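Local structure of transcriptional regulator (Corynebacterium diphtheriae, 3LMM) at residues L230-D236 / P260-L265. The protein is of unknown function but is probably a DNA-binding transcriptional regulator, with an AlbA-type Schlafen domain and helix-turn-helix-type domains. Residues are numbered along the deposited sequence.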
ATOM      1  N   LEU A 230       9.180  17.333  11.439  1.00 28.36           N
ATOM      2  CA  LEU A 230       9.645  17.350  10.065  1.00 21.76           C
ATOM      3  C   LEU A 230       8.587  17.884   9.110  1.00 21.44           C
ATOM      4  O   LEU A 230       8.905  18.541   8.117  1.00 24.96           O
ATOM      5  CB  LEU A 230      10.062  15.930   9.671  1.00 17.78           C
ATOM      6  CG  LEU A 230      10.973  15.632   8.470  1.00 14.26           C
ATOM      7  CD1 LEU A 230      10.189  14.936   7.395  1.00 16.27           C
ATOM      8  CD2 LEU A 230      11.596  16.904   7.953  1.00 16.05           C
ATOM      9  N   LEU A 231       7.324  17.632   9.427  1.00 24.10           N
ATOM     10  CA  LEU A 231       6.236  18.078   8.561  1.00 26.64           C
ATOM     11  C   LEU A 231       5.658  19.481   8.774  1.00 25.87           C
ATOM     12  O   LEU A 231       5.344  20.165   7.801  1.00 25.52           O
ATOM     13  CB  LEU A 231       5.095  17.056   8.589  1.00 19.25           C
ATOM     14  CG  LEU A 231       4.947  16.260   7.282  1.00 21.93           C
ATOM     15  CD1 LEU A 231       6.288  15.669   6.880  1.00 17.10           C
ATOM     16  CD2 LEU A 231       3.907  15.169   7.453  1.00 13.96           C
ATOM     17  N   PHE A 232       5.523  19.921  10.022  1.00 22.27           N
ATOM     18  CA  PHE A 232       4.958  21.238  10.272  1.00 17.02           C
ATOM     19  C   PHE A 232       5.942  22.299  10.749  1.00 19.45           C
ATOM     20  O   PHE A 232       5.549  23.423  11.072  1.00 18.96           O
ATOM     21  CB  PHE A 232       3.818  21.124  11.268  1.00  1.00           C
ATOM     22  CG  PHE A 232       2.670  20.313  10.767  1.00 12.17           C
ATOM     23  CD1 PHE A 232       2.637  18.937  10.943  1.00 11.73           C
ATOM     24  CD2 PHE A 232       1.603  20.929  10.127  1.00 14.55           C
ATOM     25  CE1 PHE A 232       1.545  18.180  10.492  1.00 12.46           C
ATOM     26  CE2 PHE A 232       0.507  20.183   9.671  1.00 11.07           C
ATOM     27  CZ  PHE A 232       0.478  18.807   9.857  1.00  5.45           C
ATOM     28  N   THR A 233       7.221  21.944  10.771  1.00 23.83           N
ATOM     29  CA  THR A 233       8.286  22.833  11.218  1.00 25.27           C
ATOM     30  C   THR A 233       9.351  22.987  10.147  1.00 31.14           C
ATOM     31  O   THR A 233       9.715  22.014   9.480  1.00 40.98           O
ATOM     32  CB  THR A 233       8.959  22.264  12.482  1.00 26.16           C
ATOM     33  OG1 THR A 233       8.138  22.543  13.623  1.00 14.93           O
ATOM     34  CG2 THR A 233      10.350  22.848  12.671  1.00 24.36           C
ATOM     35  N   SER A 234       9.871  24.199   9.989  1.00 31.31           N
ATOM     36  CA  SER A 234      10.910  24.420   8.989  1.00 34.95           C
ATOM     37  C   SER A 234      12.141  23.581   9.296  1.00 32.90           C
ATOM     38  O   SER A 234      12.627  23.583  10.428  1.00 34.99           O
ATOM     39  CB  SER A 234      11.284  25.912   8.905  1.00 36.23           C
ATOM     40  OG  SER A 234      11.547  26.514  10.160  1.00 25.15           O
ATOM     41  N   LEU A 235      12.642  22.857   8.300  1.00 27.24           N
ATOM     42  CA  LEU A 235      13.818  22.032   8.536  1.00 42.13           C
ATOM     43  C   LEU A 235      15.080  22.746   8.067  1.00 41.87           C
ATOM     44  O   LEU A 235      16.069  22.117   7.693  1.00 51.27           O
ATOM     45  CB  LEU A 235      13.696  20.658   7.850  1.00 46.43           C
ATOM     46  CG  LEU A 235      13.922  20.572   6.337  1.00 40.58           C
ATOM     47  CD1 LEU A 235      13.807  19.135   5.876  1.00 17.91           C
ATOM     48  CD2 LEU A 235      12.912  21.465   5.643  1.00 41.19           C
ATOM     49  N   ASP A 236      15.028  24.070   8.102  1.00 40.26           N
ATOM     50  CA  ASP A 236      16.148  24.913   7.715  1.00 37.83           C
ATOM     51  C   ASP A 236      17.057  24.289   6.661  1.00 34.59           C
ATOM     52  O   ASP A 236      18.278  24.254   6.824  1.00 30.07           O
ATOM     53  CB  ASP A 236      16.975  25.279   8.954  1.00 46.81           C
ATOM     54  CG  ASP A 236      16.124  25.823  10.089  1.00 57.38           C
ATOM     55  OD1 ASP A 236      15.792  25.052  11.021  1.00 68.88           O
ATOM     56  OD2 ASP A 236      15.773  27.023  10.045  1.00 59.97           O
ATOM     57  N   PRO A 260      14.411  27.145   2.444  1.00 33.37           N
ATOM     58  CA  PRO A 260      14.696  26.278   3.592  1.00 30.80           C
ATOM     59  C   PRO A 260      13.889  26.508   4.871  1.00 31.93           C
ATOM     60  O   PRO A 260      13.781  25.601   5.693  1.00 36.96           O
ATOM     61  CB  PRO A 260      16.185  26.497   3.823  1.00 27.93           C
ATOM     62  CG  PRO A 260      16.380  27.902   3.367  1.00 25.34           C
ATOM     63  CD  PRO A 260      15.615  27.908   2.075  1.00 27.16           C
ATOM     64  N   GLU A 261      13.334  27.705   5.052  1.00 30.23           N
ATOM     65  CA  GLU A 261      12.561  27.979   6.256  1.00 26.43           C
ATOM     66  C   GLU A 261      11.181  27.349   6.175  1.00 27.27           C
ATOM     67  O   GLU A 261      10.378  27.500   7.088  1.00 29.37           O
ATOM     68  CB  GLU A 261      12.409  29.483   6.479  1.00 36.05           C
ATOM     69  CG  GLU A 261      13.549  30.319   5.933  1.00 54.29           C
ATOM     70  CD  GLU A 261      13.334  30.666   4.476  1.00 65.66           C
ATOM     71  OE1 GLU A 261      12.234  31.182   4.150  1.00 74.22           O
ATOM     72  OE2 GLU A 261      14.264  30.449   3.664  1.00 67.48           O
ATOM     73  N   LYS A 262      10.900  26.652   5.081  1.00 28.58           N
ATOM     74  CA  LYS A 262       9.600  26.013   4.918  1.00 25.81           C
ATOM     75  C   LYS A 262       9.622  24.563   5.385  1.00 29.02           C
ATOM     76  O   LYS A 262      10.638  23.876   5.289  1.00 27.47           O
ATOM     77  CB  LYS A 262       9.149  26.065   3.451  1.00 27.45           C
ATOM     78  CG  LYS A 262       9.049  27.477   2.880  1.00 48.58           C
ATOM     79  CD  LYS A 262       8.310  27.534   1.531  1.00 53.27           C
ATOM     80  CE  LYS A 262       8.054  28.988   1.104  1.00 57.56           C
ATOM     81  NZ  LYS A 262       7.101  29.131  -0.040  1.00 61.70           N
ATOM     82  N   SER A 263       8.488  24.118   5.909  1.00 31.86           N
ATOM     83  CA  SER A 263       8.330  22.754   6.383  1.00 25.47           C
ATOM     84  C   SER A 263       8.227  21.851   5.153  1.00 27.55           C
ATOM     85  O   SER A 263       8.090  22.343   4.031  1.00 22.99           O
ATOM     86  CB  SER A 263       7.058  22.652   7.218  1.00 23.85           C
ATOM     87  OG  SER A 263       5.932  23.073   6.477  1.00 22.37           O
ATOM     88  N   CYS A 264       8.293  20.537   5.352  1.00 21.28           N
ATOM     89  CA  CYS A 264       8.208  19.614   4.226  1.00 21.30           C
ATOM     90  C   CYS A 264       6.890  19.762   3.490  1.00 22.35           C
ATOM     91  O   CYS A 264       6.854  19.696   2.267  1.00 25.68           O
ATOM     92  CB  CYS A 264       8.357  18.170   4.697  1.00 28.38           C
ATOM     93  SG  CYS A 264      10.064  17.651   4.989  1.00 32.51           S
ATOM     94  N   LEU A 265       5.807  19.951   4.236  1.00 16.25           N
ATOM     95  CA  LEU A 265       4.500  20.110   3.620  1.00 15.41           C
ATOM     96  C   LEU A 265       4.514  21.333   2.708  1.00 24.12           C
ATOM     97  O   LEU A 265       3.957  21.317   1.602  1.00 27.19           O
ATOM     98  CB  LEU A 265       3.422  20.291   4.682  1.00  7.65           C
ATOM     99  CG  LEU A 265       3.152  19.092   5.576  1.00 18.26           C
ATOM    100  CD1 LEU A 265       2.164  19.489   6.656  1.00 14.95           C
ATOM    101  CD2 LEU A 265       2.625  17.930   4.758  1.00  5.69           C
TER
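Where helix 226-232 runs out, its last turn meets the start of helix 264-278, and the loop leaving it, Thr-233 to Asp-236, runs antiparallel to Pro-260 to Ser-263, which leads into that helix. Cys-264, its CB directed at the opposing segment, adopts an m rotamer that places SG 3.4 Å from Leu-230 CD2 and 4.1 Å from Leu-235 CD1. Leu-235 (chi1 p, chi2 t) bends its tip inward although its CA-to-CB bond runs sideways; Trp-314 touches all three of these side chains. Leu-265 is an mt rotamer: its CG lies 3.8 Å from Leu-231 CG, while CD1 sits over a face of the Phe-232 ring, 3.7 Å from the centroid, in a CH-pi contact. Phe-232, whose CB points away, also packs on helix 190-199, and Leu-231 reaches helix 357-365. Polar ties are slight: Cys-264 N donates a weak hydrogen bond to Leu-230 O (3.5 Å). Ser-263, the N-cap residue with chi1 p, turns OG to Glu-266 of its own helix. The contact thus joins the helices before and after antiparallel strands 240-245 and 252-256, at one edge of the six-stranded mixed sheet, chiefly by apolar side-chain fit with little directional bonding.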